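Local coordinates for exopolygalacturonase (Yersinia enterocolitica, PDB 2UVF), which hydrolyses pectic polygalacturonate from the chain end as a family 28 glycoside hydrolase, binding digalacturonic acid in a pocket, at residues A[214-222]-A[266-274]; A[566-577]-A[590-601]. All coordinates share one frame; numbering follows the deposited sequence.

Both contacts join successive coils of one right-handed parallel beta-helix, on opposite sides of the chain's centre: the centre of interaction 1 is about 20 Å from it and that of interaction 2 about 29 Å. Their centres are about 47 Å apart and their nearest atoms about 32 Å, which excludes direct contact. Residues 214-222 and 266-274 pair early in the helix, 566-577 and 590-601 at its C-terminal end. Of the residues lining the bound glycan, Leu232 and Arg240 come from between the two segments of interaction 1 and Phe354 to Lys468 from between the contacts; neither contact supplies one. A nickel ion lies about 4 Å from the Asp270 side chain.

Interaction 1 of 2, residues A[214-222]-A[266-274]; sequences GAILLGSEN and SGVIDGNGW
The side chain of Asn272 takes over where the backbone ladder stops: its ND2 donates to Gly219 O, though 2.5 Å is shorter than expected and the exact length doubtful. Before it along the chain, strands 215-219 and 268-270 run parallel, their axes 13° and 4.7 Å apart, as neighbouring coils of the parallel beta-helix expected of family 28. Four backbone bonds alternate along the pair: Val268 N to Ala215 O, Leu217 N to Val268 O, Asp270 N to Leu217 O and Gly219 N to Asp270 O. Ile216 and Val268 lie side by side on one face, CG1 to CB 4.1 Å. On the other, Leu217 and Ile269 are in register and both also touch Ile245 and Leu211, packing into the core of the helix. Leu218 shares the face of Ile216; with CG anti to the backbone N (chi1 -174°), its CD1 methyl packs against the Asp270 carboxylate carbon CG (3.7 Å) and the Asn272 amide carbon CG (3.8 Å). Asp270 in turn shapes the bend that presents Asn272: its OD1 accepts from Asn272 N at 3.2 Å, an Asx turn, the donor reaching the anti side of the carboxylate 33° out of its plane.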
ATOM      1  N   GLY A 214       4.233 -17.680 -14.953  1.00 37.11           N
ATOM      2  CA  GLY A 214       3.907 -17.572 -16.370  1.00 36.42           C
ATOM      3  C   GLY A 214       2.461 -17.243 -16.690  1.00 35.21           C
ATOM      4  O   GLY A 214       2.150 -16.956 -17.838  1.00 34.64           O
ATOM      5  N   ALA A 215       1.591 -17.289 -15.676  1.00 34.90           N
ATOM      6  CA  ALA A 215       0.173 -16.898 -15.809  1.00 34.40           C
ATOM      7  C   ALA A 215      -0.066 -15.395 -15.949  1.00 34.28           C
ATOM      8  O   ALA A 215       0.443 -14.609 -15.162  1.00 34.97           O
ATOM      9  CB  ALA A 215      -0.644 -17.423 -14.632  1.00 34.09           C
ATOM     10  N   ILE A 216      -0.855 -14.996 -16.944  1.00 33.82           N
ATOM     11  CA  ILE A 216      -1.328 -13.604 -17.049  1.00 33.09           C
ATOM     12  C   ILE A 216      -2.847 -13.572 -17.127  1.00 33.21           C
ATOM     13  O   ILE A 216      -3.450 -14.050 -18.094  1.00 32.26           O
ATOM     14  CB  ILE A 216      -0.728 -12.830 -18.248  1.00 32.87           C
ATOM     15  CG1 ILE A 216       0.804 -12.826 -18.189  1.00 32.95           C
ATOM     16  CG2 ILE A 216      -1.256 -11.388 -18.288  1.00 31.33           C
ATOM     17  CD1 ILE A 216       1.466 -12.285 -19.453  1.00 33.02           C
ATOM     18  N   LEU A 217      -3.456 -13.029 -16.077  1.00 33.44           N
ATOM     19  CA  LEU A 217      -4.862 -12.673 -16.112  1.00 33.24           C
ATOM     20  C   LEU A 217      -4.996 -11.290 -16.718  1.00 33.32           C
ATOM     21  O   LEU A 217      -4.686 -10.266 -16.079  1.00 33.14           O
ATOM     22  CB  LEU A 217      -5.506 -12.765 -14.721  1.00 33.39           C
ATOM     23  CG  LEU A 217      -7.023 -12.521 -14.651  1.00 34.18           C
ATOM     24  CD1 LEU A 217      -7.824 -13.622 -15.360  1.00 33.88           C
ATOM     25  CD2 LEU A 217      -7.480 -12.351 -13.210  1.00 32.92           C
ATOM     26  N   LEU A 218      -5.457 -11.281 -17.970  1.00 33.37           N
ATOM     27  CA  LEU A 218      -5.619 -10.071 -18.763  1.00 33.91           C
ATOM     28  C   LEU A 218      -7.072  -9.551 -18.734  1.00 34.67           C
ATOM     29  O   LEU A 218      -8.012 -10.275 -19.052  1.00 34.75           O
ATOM     30  CB  LEU A 218      -5.144 -10.304 -20.217  1.00 33.51           C
ATOM     31  CG  LEU A 218      -5.084  -9.113 -21.196  1.00 33.72           C
ATOM     32  CD1 LEU A 218      -4.305  -7.917 -20.646  1.00 34.04           C
ATOM     33  CD2 LEU A 218      -4.507  -9.526 -22.551  1.00 33.60           C
ATOM     34  N   GLY A 219      -7.242  -8.288 -18.361  1.00 35.03           N
ATOM     35  CA  GLY A 219      -8.547  -7.663 -18.402  1.00 36.26           C
ATOM     36  C   GLY A 219      -9.103  -7.631 -19.808  1.00 36.79           C
ATOM     37  O   GLY A 219      -8.352  -7.467 -20.777  1.00 36.97           O
ATOM     38  N   SER A 220     -10.416  -7.828 -19.923  1.00 37.74           N
ATOM     39  CA  SER A 220     -11.126  -7.587 -21.177  1.00 38.40           C
ATOM     40  C   SER A 220     -11.150  -6.081 -21.380  1.00 38.52           C
ATOM     41  O   SER A 220     -11.106  -5.318 -20.419  1.00 39.07           O
ATOM     42  CB  SER A 220     -12.545  -8.151 -21.109  1.00 38.76           C
ATOM     43  OG  SER A 220     -13.369  -7.604 -22.126  1.00 40.11           O
ATOM     44  N   GLU A 221     -11.170  -5.643 -22.627  1.00 38.63           N
ATOM     45  CA  GLU A 221     -11.295  -4.218 -22.906  1.00 38.86           C
ATOM     46  C   GLU A 221     -12.770  -3.820 -23.165  1.00 38.12           C
ATOM     47  O   GLU A 221     -13.069  -2.652 -23.427  1.00 38.05           O
ATOM     48  CB  GLU A 221     -10.344  -3.801 -24.044  1.00 38.74           C
ATOM     49  CG  GLU A 221     -10.766  -4.199 -25.476  1.00 43.16           C
ATOM     50  CD  GLU A 221     -10.571  -5.691 -25.806  1.00 46.72           C
ATOM     51  OE1 GLU A 221     -10.791  -6.564 -24.933  1.00 48.06           O
ATOM     52  OE2 GLU A 221     -10.208  -5.989 -26.968  1.00 48.94           O
ATOM     53  N   ASN A 222     -13.669  -4.805 -23.074  1.00 37.95           N
ATOM     54  CA  ASN A 222     -15.112  -4.628 -23.292  1.00 38.06           C
ATOM     55  C   ASN A 222     -15.783  -4.156 -22.010  1.00 37.86           C
ATOM     56  O   ASN A 222     -15.852  -4.914 -21.048  1.00 37.36           O
ATOM     57  CB  ASN A 222     -15.746  -5.956 -23.744  1.00 38.44           C
ATOM     58  CG  ASN A 222     -17.207  -5.816 -24.189  1.00 37.70           C
ATOM     59  OD1 ASN A 222     -17.788  -4.742 -24.171  1.00 39.06           O
ATOM     60  ND2 ASN A 222     -17.785  -6.921 -24.604  1.00 39.63           N
ATOM     61  N   SER A 266       3.209 -16.305  -8.281  1.00 34.55           N
ATOM     62  CA  SER A 266       4.085 -15.333  -8.916  1.00 34.35           C
ATOM     63  C   SER A 266       3.584 -14.811 -10.256  1.00 34.55           C
ATOM     64  O   SER A 266       4.316 -14.112 -10.956  1.00 34.62           O
ATOM     65  CB  SER A 266       5.495 -15.907  -9.058  1.00 34.08           C
ATOM     66  OG  SER A 266       5.548 -16.886 -10.073  1.00 34.94           O
ATOM     67  N   GLY A 267       2.335 -15.132 -10.605  1.00 34.64           N
ATOM     68  CA  GLY A 267       1.730 -14.699 -11.867  1.00 34.40           C
ATOM     69  C   GLY A 267       1.364 -13.217 -11.886  1.00 35.01           C
ATOM     70  O   GLY A 267       1.512 -12.509 -10.872  1.00 34.69           O
ATOM     71  N   VAL A 268       0.866 -12.764 -13.041  1.00 34.44           N
ATOM     72  CA  VAL A 268       0.563 -11.359 -13.313  1.00 33.58           C
ATOM     73  C   VAL A 268      -0.955 -11.135 -13.401  1.00 33.91           C
ATOM     74  O   VAL A 268      -1.696 -11.979 -13.932  1.00 34.04           O
ATOM     75  CB  VAL A 268       1.263 -10.908 -14.626  1.00 33.27           C
ATOM     76  CG1 VAL A 268       0.800  -9.513 -15.099  1.00 33.87           C
ATOM     77  CG2 VAL A 268       2.792 -10.969 -14.474  1.00 32.74           C
ATOM     78  N   ILE A 269      -1.411 -10.013 -12.842  1.00 33.47           N
ATOM     79  CA  ILE A 269      -2.770  -9.518 -13.078  1.00 32.88           C
ATOM     80  C   ILE A 269      -2.663  -8.215 -13.847  1.00 32.43           C
ATOM     81  O   ILE A 269      -2.135  -7.215 -13.334  1.00 32.01           O
ATOM     82  CB  ILE A 269      -3.583  -9.283 -11.781  1.00 32.56           C
ATOM     83  CG1 ILE A 269      -3.492 -10.502 -10.844  1.00 32.01           C
ATOM     84  CG2 ILE A 269      -5.035  -8.967 -12.151  1.00 33.48           C
ATOM     85  CD1 ILE A 269      -3.982 -10.274  -9.410  1.00 32.51           C
ATOM     86  N   ASP A 270      -3.174  -8.244 -15.076  1.00 31.60           N
ATOM     87  CA  ASP A 270      -3.056  -7.148 -16.008  1.00 31.34           C
ATOM     88  C   ASP A 270      -4.446  -6.566 -16.311  1.00 31.43           C
ATOM     89  O   ASP A 270      -5.308  -7.261 -16.811  1.00 31.18           O
ATOM     90  CB  ASP A 270      -2.338  -7.612 -17.279  1.00 31.15           C
ATOM     91  CG  ASP A 270      -1.991  -6.471 -18.190  1.00 31.70           C
ATOM     92  OD1 ASP A 270      -2.607  -5.399 -18.080  1.00 32.96           O
ATOM     93  OD2 ASP A 270      -1.108  -6.637 -19.035  1.00 34.61           O
ATOM     94  N   GLY A 271      -4.650  -5.292 -15.977  1.00 31.47           N
ATOM     95  CA  GLY A 271      -5.981  -4.681 -16.046  1.00 31.66           C
ATOM     96  C   GLY A 271      -6.459  -4.221 -17.413  1.00 31.07           C
ATOM     97  O   GLY A 271      -7.654  -3.972 -17.594  1.00 30.91           O
ATOM     98  N   ASN A 272      -5.510  -4.086 -18.342  1.00 31.06           N
ATOM     99  CA  ASN A 272      -5.739  -3.827 -19.763  1.00 31.80           C
ATOM    100  C   ASN A 272      -6.277  -2.415 -19.988  1.00 31.97           C
ATOM    101  O   ASN A 272      -7.030  -2.158 -20.955  1.00 32.42           O
ATOM    102  CB  ASN A 272      -6.659  -4.909 -20.384  1.00 31.99           C
ATOM    103  CG  ASN A 272      -6.461  -5.079 -21.891  1.00 34.13           C
ATOM    104  OD1 ASN A 272      -5.594  -4.433 -22.507  1.00 36.70           O
ATOM    105  ND2 ASN A 272      -7.266  -5.958 -22.491  1.00 33.08           N
ATOM    106  N   GLY A 273      -5.861  -1.502 -19.105  1.00 30.47           N
ATOM    107  CA  GLY A 273      -6.474  -0.199 -18.982  1.00 29.05           C
ATOM    108  C   GLY A 273      -5.958   0.836 -19.938  1.00 28.76           C
ATOM    109  O   GLY A 273      -6.717   1.709 -20.399  1.00 27.38           O
ATOM    110  N   TRP A 274      -4.660   0.736 -20.233  1.00 28.22           N
ATOM    111  CA  TRP A 274      -3.914   1.809 -20.877  1.00 28.49           C
ATOM    112  C   TRP A 274      -2.911   1.329 -21.891  1.00 29.29           C
ATOM    113  O   TRP A 274      -2.330   0.247 -21.741  1.00 30.19           O
ATOM    114  CB  TRP A 274      -3.098   2.558 -19.818  1.00 27.58           C
ATOM    115  CG  TRP A 274      -3.908   3.127 -18.771  1.00 25.76           C
ATOM    116  CD1 TRP A 274      -4.087   2.637 -17.509  1.00 27.22           C
ATOM    117  CD2 TRP A 274      -4.682   4.300 -18.867  1.00 26.09           C
ATOM    118  NE1 TRP A 274      -4.930   3.446 -16.804  1.00 26.08           N
ATOM    119  CE2 TRP A 274      -5.319   4.478 -17.622  1.00 26.13           C
ATOM    120  CE3 TRP A 274      -4.911   5.236 -19.892  1.00 25.84           C
ATOM    121  CZ2 TRP A 274      -6.148   5.560 -17.371  1.00 25.31           C
ATOM    122  CZ3 TRP A 274      -5.751   6.296 -19.641  1.00 25.57           C
ATOM    123  CH2 TRP A 274      -6.349   6.459 -18.384  1.00 25.59           C
TER

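Interaction 2 of 2, residues A[566-577]-A[590-601]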
ATOM      1  N   PRO A 566      14.595  24.250   1.945  1.00 32.07           N
ATOM      2  CA  PRO A 566      14.141  24.615   3.292  1.00 32.53           C
ATOM      3  C   PRO A 566      12.684  24.216   3.593  1.00 33.30           C
ATOM      4  O   PRO A 566      11.895  24.021   2.671  1.00 32.74           O
ATOM      5  CB  PRO A 566      14.297  26.147   3.296  1.00 32.94           C
ATOM      6  CG  PRO A 566      15.370  26.423   2.279  1.00 32.52           C
ATOM      7  CD  PRO A 566      15.094  25.420   1.197  1.00 32.06           C
ATOM      8  N   THR A 567      12.345  24.122   4.883  1.00 34.36           N
ATOM      9  CA  THR A 567      11.014  23.763   5.354  1.00 35.18           C
ATOM     10  C   THR A 567      10.026  24.931   5.232  1.00 36.69           C
ATOM     11  O   THR A 567      10.443  26.080   5.128  1.00 36.77           O
ATOM     12  CB  THR A 567      11.035  23.360   6.850  1.00 35.16           C
ATOM     13  OG1 THR A 567      11.424  24.492   7.647  1.00 35.32           O
ATOM     14  CG2 THR A 567      11.983  22.162   7.111  1.00 34.33           C
ATOM     15  N   ALA A 568       8.728  24.617   5.265  1.00 37.52           N
ATOM     16  CA  ALA A 568       7.642  25.602   5.379  1.00 38.77           C
ATOM     17  C   ALA A 568       6.589  25.013   6.290  1.00 39.86           C
ATOM     18  O   ALA A 568       5.874  24.078   5.927  1.00 39.33           O
ATOM     19  CB  ALA A 568       7.041  25.967   4.004  1.00 38.77           C
ATOM     20  N   ILE A 569       6.523  25.548   7.500  1.00 41.53           N
ATOM     21  CA  ILE A 569       5.705  24.977   8.545  1.00 43.11           C
ATOM     22  C   ILE A 569       4.767  26.066   9.078  1.00 45.18           C
ATOM     23  O   ILE A 569       5.208  27.007   9.745  1.00 45.58           O
ATOM     24  CB  ILE A 569       6.610  24.328   9.647  1.00 42.95           C
ATOM     25  CG1 ILE A 569       7.427  23.165   9.032  1.00 41.11           C
ATOM     26  CG2 ILE A 569       5.779  23.891  10.876  1.00 41.25           C
ATOM     27  CD1 ILE A 569       8.694  22.793   9.768  1.00 38.18           C
ATOM     28  N   SER A 570       3.509  25.946   8.732  1.00 20.00           N
ATOM     29  CA  SER A 570       2.526  26.778   9.345  1.00 20.00           C
ATOM     30  C   SER A 570       1.334  26.137   9.965  1.00 20.00           C
ATOM     31  O   SER A 570       0.838  25.114   9.560  1.00 49.95           O
ATOM     32  CB  SER A 570       2.181  27.990   8.517  1.00 20.00           C
ATOM     33  OG  SER A 570       1.268  27.687   7.510  1.00 20.00           O
ATOM     34  N   ASP A 571       0.878  26.806  10.986  1.00 50.26           N
ATOM     35  CA  ASP A 571      -0.306  26.357  11.721  1.00 50.24           C
ATOM     36  C   ASP A 571      -0.059  25.078  12.487  1.00 49.59           C
ATOM     37  O   ASP A 571      -0.788  24.092  12.344  1.00 49.51           O
ATOM     38  CB  ASP A 571      -1.510  26.192  10.784  1.00 50.47           C
ATOM     39  CG  ASP A 571      -1.776  27.429   9.958  1.00 52.15           C
ATOM     40  OD1 ASP A 571      -1.662  28.555  10.495  1.00 53.85           O
ATOM     41  OD2 ASP A 571      -2.094  27.282   8.760  1.00 54.38           O
ATOM     42  N   LEU A 572       0.959  25.113  13.331  1.00 49.04           N
ATOM     43  CA  LEU A 572       1.332  23.945  14.095  1.00 48.48           C
ATOM     44  C   LEU A 572       1.435  24.278  15.580  1.00 48.18           C
ATOM     45  O   LEU A 572       1.942  25.329  15.945  1.00 48.33           O
ATOM     46  CB  LEU A 572       2.655  23.396  13.566  1.00 48.19           C
ATOM     47  CG  LEU A 572       3.150  22.095  14.192  1.00 47.65           C
ATOM     48  CD1 LEU A 572       2.311  20.913  13.719  1.00 46.85           C
ATOM     49  CD2 LEU A 572       4.614  21.914  13.858  1.00 47.52           C
ATOM     50  N   ARG A 573       0.953  23.383  16.430  1.00 47.78           N
ATOM     51  CA  ARG A 573       1.030  23.592  17.872  1.00 47.80           C
ATOM     52  C   ARG A 573       1.550  22.372  18.603  1.00 47.20           C
ATOM     53  O   ARG A 573       1.413  21.252  18.111  1.00 46.68           O
ATOM     54  CB  ARG A 573      -0.350  23.956  18.426  1.00 48.36           C
ATOM     55  CG  ARG A 573      -0.997  25.097  17.691  1.00 50.02           C
ATOM     56  CD  ARG A 573      -2.054  25.772  18.525  1.00 53.88           C
ATOM     57  NE  ARG A 573      -2.470  27.023  17.883  1.00 56.25           N
ATOM     58  CZ  ARG A 573      -3.161  27.986  18.487  1.00 57.90           C
ATOM     59  NH1 ARG A 573      -3.527  27.856  19.765  1.00 58.52           N
ATOM     60  NH2 ARG A 573      -3.489  29.076  17.807  1.00 58.49           N
ATOM     61  N   ASP A 574       2.121  22.595  19.791  1.00 46.45           N
ATOM     62  CA  ASP A 574       2.561  21.512  20.703  1.00 46.46           C
ATOM     63  C   ASP A 574       3.520  20.483  20.047  1.00 45.86           C
ATOM     64  O   ASP A 574       3.489  19.276  20.361  1.00 45.16           O
ATOM     65  CB  ASP A 574       1.363  20.793  21.377  1.00 46.70           C
ATOM     66  CG  ASP A 574       0.160  21.720  21.640  1.00 48.69           C
ATOM     67  OD1 ASP A 574       0.360  22.880  22.069  1.00 48.95           O
ATOM     68  OD2 ASP A 574      -0.995  21.264  21.426  1.00 50.23           O
ATOM     69  N   SER A 575       4.388  20.979  19.162  1.00 45.23           N
ATOM     70  CA  SER A 575       5.284  20.118  18.394  1.00 44.71           C
ATOM     71  C   SER A 575       6.780  20.387  18.632  1.00 45.10           C
ATOM     72  O   SER A 575       7.171  21.515  18.921  1.00 45.29           O
ATOM     73  CB  SER A 575       4.943  20.254  16.914  1.00 44.95           C
ATOM     74  OG  SER A 575       3.590  19.898  16.679  1.00 42.30           O
ATOM     75  N   GLU A 576       7.619  19.355  18.514  1.00 44.57           N
ATOM     76  CA  GLU A 576       9.078  19.548  18.629  1.00 44.39           C
ATOM     77  C   GLU A 576       9.928  18.859  17.544  1.00 43.64           C
ATOM     78  O   GLU A 576       9.618  17.747  17.120  1.00 43.02           O
ATOM     79  CB  GLU A 576       9.603  19.206  20.037  1.00 44.35           C
ATOM     80  CG  GLU A 576       9.575  17.741  20.410  1.00 45.66           C
ATOM     81  CD  GLU A 576       8.184  17.250  20.712  1.00 48.36           C
ATOM     82  OE1 GLU A 576       7.366  18.061  21.207  1.00 49.03           O
ATOM     83  OE2 GLU A 576       7.908  16.054  20.447  1.00 50.63           O
ATOM     84  N   PHE A 577      11.012  19.536  17.147  1.00 42.91           N
ATOM     85  CA  PHE A 577      11.924  19.092  16.093  1.00 41.93           C
ATOM     86  C   PHE A 577      13.369  18.971  16.603  1.00 41.71           C
ATOM     87  O   PHE A 577      14.133  19.943  16.571  1.00 41.77           O
ATOM     88  CB  PHE A 577      11.864  20.065  14.913  1.00 41.70           C
ATOM     89  CG  PHE A 577      10.494  20.229  14.330  1.00 42.14           C
ATOM     90  CD1 PHE A 577       9.620  21.200  14.823  1.00 41.22           C
ATOM     91  CD2 PHE A 577      10.072  19.416  13.274  1.00 41.46           C
ATOM     92  CE1 PHE A 577       8.342  21.353  14.283  1.00 41.17           C
ATOM     93  CE2 PHE A 577       8.794  19.562  12.733  1.00 41.54           C
ATOM     94  CZ  PHE A 577       7.929  20.529  13.234  1.00 41.78           C
ATOM     95  N   PRO A 590      17.366  26.458   7.086  1.00 41.66           N
ATOM     96  CA  PRO A 590      16.421  25.350   6.996  1.00 41.74           C
ATOM     97  C   PRO A 590      15.028  25.663   7.555  1.00 41.70           C
ATOM     98  O   PRO A 590      14.028  25.283   6.948  1.00 41.16           O
ATOM     99  CB  PRO A 590      17.109  24.247   7.793  1.00 41.88           C
ATOM    100  CG  PRO A 590      17.992  24.940   8.749  1.00 41.21           C
ATOM    101  CD  PRO A 590      18.444  26.187   8.056  1.00 41.51           C
ATOM    102  N   TRP A 591      14.974  26.387   8.670  1.00 42.34           N
ATOM    103  CA  TRP A 591      13.741  26.564   9.448  1.00 42.80           C
ATOM    104  C   TRP A 591      12.917  27.826   9.150  1.00 43.89           C
ATOM    105  O   TRP A 591      13.412  28.949   9.279  1.00 43.91           O
ATOM    106  CB  TRP A 591      14.076  26.495  10.929  1.00 42.20           C
ATOM    107  CG  TRP A 591      14.563  25.134  11.342  1.00 42.16           C
ATOM    108  CD1 TRP A 591      15.818  24.808  11.786  1.00 40.87           C
ATOM    109  CD2 TRP A 591      13.810  23.917  11.334  1.00 40.52           C
ATOM    110  NE1 TRP A 591      15.883  23.466  12.066  1.00 40.44           N
ATOM    111  CE2 TRP A 591      14.667  22.895  11.794  1.00 40.81           C
ATOM    112  CE3 TRP A 591      12.490  23.590  10.990  1.00 41.07           C
ATOM    113  CZ2 TRP A 591      14.245  21.568  11.920  1.00 40.62           C
ATOM    114  CZ3 TRP A 591      12.078  22.266  11.112  1.00 40.77           C
ATOM    115  CH2 TRP A 591      12.952  21.276  11.572  1.00 40.80           C
ATOM    116  N   HIS A 592      11.657  27.617   8.766  1.00 44.99           N
ATOM    117  CA  HIS A 592      10.717  28.700   8.437  1.00 46.16           C
ATOM    118  C   HIS A 592       9.368  28.489   9.121  1.00 46.82           C
ATOM    119  O   HIS A 592       8.592  27.613   8.727  1.00 46.67           O
ATOM    120  CB  HIS A 592      10.522  28.821   6.920  1.00 46.16           C
ATOM    121  CG  HIS A 592      11.739  29.292   6.195  1.00 47.46           C
ATOM    122  ND1 HIS A 592      12.763  28.442   5.827  1.00 48.29           N
ATOM    123  CD2 HIS A 592      12.098  30.525   5.763  1.00 48.51           C
ATOM    124  CE1 HIS A 592      13.700  29.135   5.202  1.00 48.18           C
ATOM    125  NE2 HIS A 592      13.321  30.400   5.151  1.00 47.45           N
ATOM    126  N   PHE A 593       9.093  29.309  10.138  1.00 48.23           N
ATOM    127  CA  PHE A 593       7.900  29.159  10.982  1.00 49.48           C
ATOM    128  C   PHE A 593       6.986  30.383  11.040  1.00 50.61           C
ATOM    129  O   PHE A 593       7.410  31.456  11.486  1.00 50.95           O
ATOM    130  CB  PHE A 593       8.311  28.838  12.416  1.00 49.14           C
ATOM    131  CG  PHE A 593       8.870  27.473  12.601  1.00 48.60           C
ATOM    132  CD1 PHE A 593      10.224  27.301  12.862  1.00 48.32           C
ATOM    133  CD2 PHE A 593       8.043  26.357  12.541  1.00 47.67           C
ATOM    134  CE1 PHE A 593      10.750  26.032  13.055  1.00 48.61           C
ATOM    135  CE2 PHE A 593       8.558  25.090  12.727  1.00 47.97           C
ATOM    136  CZ  PHE A 593       9.920  24.924  12.986  1.00 48.78           C
ATOM    137  N   SER A 594       5.728  30.216  10.631  1.00 51.85           N
ATOM    138  CA  SER A 594       4.700  31.217  10.930  1.00 52.82           C
ATOM    139  C   SER A 594       3.464  30.571  11.541  1.00 53.47           C
ATOM    140  O   SER A 594       3.118  29.438  11.196  1.00 53.26           O
ATOM    141  CB  SER A 594       4.337  32.075   9.701  1.00 53.17           C
ATOM    142  OG  SER A 594       3.590  31.363   8.720  1.00 54.07           O
ATOM    143  N   GLU A 595       2.825  31.307  12.458  1.00 53.87           N
ATOM    144  CA  GLU A 595       1.542  30.938  13.060  1.00 54.58           C
ATOM    145  C   GLU A 595       1.615  29.695  13.949  1.00 54.74           C
ATOM    146  O   GLU A 595       0.708  28.865  13.958  1.00 55.08           O
ATOM    147  CB  GLU A 595       0.441  30.817  11.991  1.00 54.66           C
ATOM    148  CG  GLU A 595       0.051  32.154  11.316  1.00 56.53           C
ATOM    149  CD  GLU A 595      -0.842  33.035  12.200  1.00 58.05           C
ATOM    150  OE1 GLU A 595      -1.847  32.516  12.737  1.00 58.68           O
ATOM    151  OE2 GLU A 595      -0.546  34.246  12.353  1.00 58.33           O
ATOM    152  N   VAL A 596       2.688  29.595  14.724  1.00 55.15           N
ATOM    153  CA  VAL A 596       2.919  28.431  15.581  1.00 55.57           C
ATOM    154  C   VAL A 596       2.743  28.777  17.046  1.00 56.00           C
ATOM    155  O   VAL A 596       2.903  29.932  17.440  1.00 56.25           O
ATOM    156  CB  VAL A 596       4.335  27.785  15.354  1.00 55.40           C
ATOM    157  CG1 VAL A 596       4.454  27.201  13.942  1.00 54.73           C
ATOM    158  CG2 VAL A 596       5.468  28.776  15.639  1.00 55.09           C
ATOM    159  N   LYS A 597       2.410  27.775  17.851  1.00 56.41           N
ATOM    160  CA  LYS A 597       2.364  27.949  19.293  1.00 56.96           C
ATOM    161  C   LYS A 597       2.911  26.711  19.988  1.00 56.95           C
ATOM    162  O   LYS A 597       2.350  25.628  19.862  1.00 56.79           O
ATOM    163  CB  LYS A 597       0.938  28.267  19.770  1.00 57.05           C
ATOM    164  CG  LYS A 597       0.864  28.935  21.136  1.00 57.34           C
ATOM    165  CD  LYS A 597      -0.574  29.065  21.602  1.00 57.51           C
ATOM    166  CE  LYS A 597      -0.699  30.047  22.757  1.00 59.07           C
ATOM    167  NZ  LYS A 597      -2.128  30.265  23.137  1.00 59.35           N
ATOM    168  N   ASN A 598       4.012  26.894  20.716  1.00 57.15           N
ATOM    169  CA  ASN A 598       4.640  25.830  21.510  1.00 57.58           C
ATOM    170  C   ASN A 598       5.484  24.777  20.713  1.00 57.77           C
ATOM    171  O   ASN A 598       5.203  23.576  20.744  1.00 57.78           O
ATOM    172  CB  ASN A 598       3.603  25.190  22.456  1.00 57.04           C
ATOM    173  CG  ASN A 598       4.245  24.433  23.593  1.00 57.27           C
ATOM    174  OD1 ASN A 598       5.301  24.828  24.094  1.00 58.57           O
ATOM    175  ND2 ASN A 598       3.620  23.336  24.007  1.00 55.46           N
ATOM    176  N   VAL A 599       6.526  25.267  20.025  1.00 58.28           N
ATOM    177  CA  VAL A 599       7.561  24.482  19.292  1.00 58.61           C
ATOM    178  C   VAL A 599       8.790  25.426  19.209  1.00 59.16           C
ATOM    179  O   VAL A 599       8.536  26.623  19.220  1.00 59.58           O
ATOM    180  CB  VAL A 599       7.009  24.055  17.854  1.00 58.81           C
ATOM    181  CG1 VAL A 599       5.996  25.052  17.282  1.00 58.35           C
ATOM    182  CG2 VAL A 599       8.121  23.794  16.835  1.00 58.65           C
ATOM    183  N   LYS A 600      10.094  25.042  19.156  1.00 59.80           N
ATOM    184  CA  LYS A 600      10.863  23.842  19.649  1.00 59.73           C
ATOM    185  C   LYS A 600      11.167  23.020  18.388  1.00 59.95           C
ATOM    186  O   LYS A 600      10.508  22.007  18.158  1.00 59.93           O
ATOM    187  CB  LYS A 600      10.145  23.070  20.761  1.00 59.60           C
ATOM    188  CG  LYS A 600      10.072  23.866  22.070  1.00 60.17           C
ATOM    189  CD  LYS A 600      10.237  22.991  23.314  1.00 60.20           C
ATOM    190  CE  LYS A 600       9.659  23.678  24.547  1.00 60.43           C
ATOM    191  NZ  LYS A 600       8.181  23.433  24.679  1.00 60.60           N
ATOM    192  N   VAL A 601      12.168  23.396  17.557  1.00 60.10           N
ATOM    193  CA  VAL A 601      13.671  23.168  17.676  1.00 60.28           C
ATOM    194  C   VAL A 601      14.639  23.107  18.912  1.00 60.47           C
ATOM    195  O   VAL A 601      15.182  24.115  19.372  1.00 60.24           O
ATOM    196  CB  VAL A 601      14.394  23.965  16.532  1.00 60.08           C
ATOM    197  CG1 VAL A 601      15.601  23.200  16.006  1.00 60.36           C
ATOM    198  CG2 VAL A 601      13.419  24.274  15.398  1.00 59.77           C
TER
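Ile569 fills the angle between two aromatic side chains, its CG2 branch against Phe593 CE2 (3.5 Å) and its CD1 tip at the edge of the Trp591 ring, 3.7 Å from CZ3. CG1 beside the backbone N (chi1 -63°) and an extended chi2 carry CD1 to the rings. Phe577 closes the hollow beyond, with Trp591 CZ3 over one face of its ring. The Phe577 and Trp591 planes are 53° apart and those of Phe577 and Phe593 49°, the three rings forming an aromatic cluster. This cluster faces inward between consecutive coils at the C-terminal end of the parallel beta-helix; Ile541 and Val556 of the preceding coil touch Ile569 and Phe577 respectively. Ile569-Phe593 and Ser570-Ser594 are parallel bridges; Ile569 N donates to His592 O, while Ser594 N to Ile569 O and Asp571 N to Ser594 O are weak bonds. At one end, Pro590 O accepts from both Thr567 N (2.9 Å) and Thr567 OG1 (2.8 Å), while Pro566 CB rests 3.6 Å from His592 CE1. Towards the other end, the aliphatic part of Lys597 crosses one face of the Arg573 guanidinium, CD 3.7 Å from NH1, and Arg573 also makes a cation-pi contact with Trp550.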